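Local structure of ABC transporter, substrate-binding protein (Clostridium perfringens, 4EDP) at residues 134-139 with 265-270. The protein probably binds a solute outside the cell membrane and delivers it to an ABC importer. Numbering follows the deposited sequence.
Sequences PAYTLN and NTININ
Tyr136 sits where the chain turns a corner, and its side chain reaches across strand 262-269 at the Asn265-Ile267 end. Its chi1 of 66° places CG between the backbone N and the carbonyl carbon, a crowded position that folds the ring toward the partner strand. From CB, the path first passes CD1 of Ile267; CG, CD1 and CE1 then skirt Asn265 O, with Tyr136 CD1 nearest at 3.2 Å. CD1 also comes 3.5 Å from CG1 of Ile267, whose side chain crosses at about a right angle. CE1 and CZ pass on to CB of Asn265, and OH ends 3.3 Å from that same CB. Tyrosine suits this place because its long, flat ring carries carbon across the Asn265 carbonyl and the Ile267 side chain. Thr137 CG2 rests 3.6 Å above one ring face, offset toward the rim; the branched threonine supplies this methyl while its OG1 hydrogen-bonds to Ser302 O.

The backbone shows a beta bulge in an antiparallel pairing: Ala135 faces Thr266 as a non-hydrogen-bonded pair, yet Thr137 pairs with Asn265, so the register slips by one. Strands 135-145 and 262-269 join within the mixed sheet of this two-lobed periplasmic-binding-protein fold, and Tyr91 meets the Tyr136 ring edge-to-face.

Ile267 N donates to Pro134 O over 3.1 Å, in the carbonyl plane; proline, lacking an N-H, still serves as acceptor. Tyr136 N reaches Asn265 O at 3.0 Å, also in plane, whereas the bond from Asn265 N to Thr137 O is weak at 3.4 Å. Close approach at the non-hydrogen-bonded pair brings Ala135 CA 3.3 Å from Asn265 O in a CA-H...O contact.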
ATOM      1  N   PRO A 134      12.249  -3.339   5.387  1.00 13.97           N
ATOM      2  CA  PRO A 134      11.915  -1.984   4.947  1.00 13.89           C
ATOM      3  C   PRO A 134      10.943  -1.942   3.777  1.00 13.40           C
ATOM      4  O   PRO A 134      10.827  -2.923   3.014  1.00 13.68           O
ATOM      5  CB  PRO A 134      13.266  -1.443   4.459  1.00 13.79           C
ATOM      6  CG  PRO A 134      13.977  -2.647   3.942  1.00 13.95           C
ATOM      7  CD  PRO A 134      13.517  -3.808   4.812  1.00 14.77           C
ATOM      8  N   ALA A 135      10.236  -0.824   3.642  1.00 13.28           N
ATOM      9  CA  ALA A 135       9.402  -0.616   2.454  1.00 12.41           C
ATOM     10  C   ALA A 135      10.331  -0.473   1.262  1.00 12.91           C
ATOM     11  O   ALA A 135      11.336   0.205   1.373  1.00 12.02           O
ATOM     12  CB  ALA A 135       8.593   0.670   2.564  1.00 12.81           C
ATOM     13  N   TYR A 136       9.984  -1.082   0.127  1.00 11.99           N
ATOM     14  CA  TYR A 136      10.753  -0.909  -1.114  1.00 12.36           C
ATOM     15  C   TYR A 136       9.905  -0.123  -2.146  1.00 12.86           C
ATOM     16  O   TYR A 136      10.413   0.289  -3.202  1.00 12.65           O
ATOM     17  CB  TYR A 136      11.207  -2.260  -1.726  1.00 13.78           C
ATOM     18  CG  TYR A 136      10.055  -3.091  -2.210  1.00 12.77           C
ATOM     19  CD1 TYR A 136       9.349  -3.904  -1.333  1.00 15.40           C
ATOM     20  CD2 TYR A 136       9.610  -3.001  -3.525  1.00 14.09           C
ATOM     21  CE1 TYR A 136       8.255  -4.629  -1.754  1.00 15.79           C
ATOM     22  CE2 TYR A 136       8.522  -3.739  -3.961  1.00 13.79           C
ATOM     23  CZ  TYR A 136       7.850  -4.545  -3.072  1.00 16.81           C
ATOM     24  OH  TYR A 136       6.746  -5.263  -3.492  1.00 20.20           O
ATOM     25  N   THR A 137       8.605   0.027  -1.878  1.00 12.43           N
ATOM     26  CA  THR A 137       7.716   0.784  -2.738  1.00 12.33           C
ATOM     27  C   THR A 137       6.574   1.293  -1.876  1.00 12.81           C
ATOM     28  O   THR A 137       6.368   0.819  -0.735  1.00 12.65           O
ATOM     29  CB  THR A 137       7.157  -0.063  -3.914  1.00 12.36           C
ATOM     30  OG1 THR A 137       6.521   0.781  -4.875  1.00 15.65           O
ATOM     31  CG2 THR A 137       6.135  -1.120  -3.401  1.00 12.54           C
ATOM     32  N   LEU A 138       5.824   2.243  -2.420  1.00 14.10           N
ATOM     33  CA  LEU A 138       4.683   2.831  -1.731  1.00 13.06           C
ATOM     34  C   LEU A 138       3.572   3.115  -2.725  1.00 12.65           C
ATOM     35  O   LEU A 138       3.797   3.127  -3.934  1.00 13.71           O
ATOM     36  CB  LEU A 138       5.098   4.125  -1.007  1.00 12.30           C
ATOM     37  CG  LEU A 138       5.571   5.312  -1.863  1.00 12.55           C
ATOM     38  CD1 LEU A 138       4.401   6.075  -2.517  1.00 13.37           C
ATOM     39  CD2 LEU A 138       6.373   6.303  -1.005  1.00 15.58           C
ATOM     40  N   ASN A 139       2.377   3.329  -2.196  1.00 11.87           N
ATOM     41  CA  ASN A 139       1.182   3.675  -2.950  1.00 12.39           C
ATOM     42  C   ASN A 139       0.409   4.699  -2.108  1.00 13.37           C
ATOM     43  O   ASN A 139       0.634   4.810  -0.886  1.00 13.92           O
ATOM     44  CB  ASN A 139       0.258   2.479  -3.145  1.00 12.29           C
ATOM     45  CG  ASN A 139       0.935   1.315  -3.830  1.00 17.52           C
ATOM     46  OD1 ASN A 139       1.516   1.462  -4.907  1.00 17.95           O
ATOM     47  ND2 ASN A 139       0.819   0.143  -3.237  1.00 18.74           N
ATOM     48  N   ASN A 265       4.806  -1.857   0.541  1.00 12.08           N
ATOM     49  CA  ASN A 265       5.112  -3.268   0.410  1.00 12.43           C
ATOM     50  C   ASN A 265       6.541  -3.316   0.949  1.00 12.01           C
ATOM     51  O   ASN A 265       7.336  -2.410   0.694  1.00 12.98           O
ATOM     52  CB  ASN A 265       5.043  -3.790  -1.023  1.00 12.31           C
ATOM     53  CG  ASN A 265       3.632  -3.755  -1.580  1.00 17.23           C
ATOM     54  OD1 ASN A 265       2.652  -3.776  -0.826  1.00 16.00           O
ATOM     55  ND2 ASN A 265       3.523  -3.736  -2.894  1.00 19.33           N
ATOM     56  N   THR A 266       6.876  -4.367   1.683  1.00 12.79           N
ATOM     57  CA  THR A 266       8.180  -4.477   2.298  1.00 13.79           C
ATOM     58  C   THR A 266       8.878  -5.784   1.969  1.00 14.55           C
ATOM     59  O   THR A 266       8.257  -6.715   1.471  1.00 13.45           O
ATOM     60  CB  THR A 266       8.044  -4.421   3.843  1.00 13.58           C
ATOM     61  OG1 THR A 266       7.382  -5.597   4.324  1.00 13.07           O
ATOM     62  CG2 THR A 266       7.287  -3.166   4.305  1.00 12.19           C
ATOM     63  N   ILE A 267      10.175  -5.849   2.262  1.00 13.95           N
ATOM     64  CA  ILE A 267      10.953  -7.080   2.060  1.00 14.78           C
ATOM     65  C   ILE A 267      11.575  -7.447   3.400  1.00 14.37           C
ATOM     66  O   ILE A 267      12.259  -6.625   4.023  1.00 15.99           O
ATOM     67  CB  ILE A 267      12.118  -6.932   1.052  1.00 14.71           C
ATOM     68  CG1 ILE A 267      11.657  -6.315  -0.254  1.00 19.24           C
ATOM     69  CG2 ILE A 267      12.804  -8.300   0.816  1.00 17.12           C
ATOM     70  CD1 ILE A 267      12.797  -5.969  -1.210  1.00 19.73           C
ATOM     71  N   ASN A 268      11.324  -8.677   3.834  1.00 14.86           N
ATOM     72  CA  ASN A 268      11.857  -9.223   5.076  1.00 15.19           C
ATOM     73  C   ASN A 268      12.792 -10.401   4.854  1.00 16.94           C
ATOM     74  O   ASN A 268      12.711 -11.102   3.822  1.00 16.55           O
ATOM     75  CB  ASN A 268      10.692  -9.690   5.954  1.00 15.37           C
ATOM     76  CG  ASN A 268      10.102  -8.579   6.742  1.00 15.80           C
ATOM     77  OD1 ASN A 268      10.621  -8.242   7.808  1.00 15.27           O
ATOM     78  ND2 ASN A 268       8.989  -8.005   6.247  1.00 12.03           N
ATOM     79  N   ILE A 269      13.681 -10.611   5.814  1.00 16.18           N
ATOM     80  CA  ILE A 269      14.571 -11.751   5.794  1.00 17.62           C
ATOM     81  C   ILE A 269      13.985 -12.816   6.717  1.00 18.95           C
ATOM     82  O   ILE A 269      13.701 -12.559   7.888  1.00 18.19           O
ATOM     83  CB  ILE A 269      16.006 -11.411   6.276  1.00 17.53           C
ATOM     84  CG1 ILE A 269      16.658 -10.394   5.340  1.00 18.04           C
ATOM     85  CG2 ILE A 269      16.855 -12.685   6.325  1.00 18.53           C
ATOM     86  CD1 ILE A 269      18.115 -10.028   5.706  1.00 19.67           C
ATOM     87  N   ASN A 270      13.772 -14.013   6.186  1.00 19.98           N
ATOM     88  CA  ASN A 270      13.224 -15.096   7.002  1.00 21.30           C
ATOM     89  C   ASN A 270      14.221 -15.580   8.043  1.00 22.05           C
ATOM     90  O   ASN A 270      15.397 -15.761   7.772  1.00 22.35           O
ATOM     91  CB  ASN A 270      12.722 -16.250   6.144  1.00 22.42           C
ATOM     92  CG  ASN A 270      11.603 -15.840   5.258  1.00 21.26           C
ATOM     93  OD1 ASN A 270      11.755 -14.931   4.434  1.00 22.11           O
ATOM     94  ND2 ASN A 270      10.454 -16.512   5.396  1.00 22.91           N
TER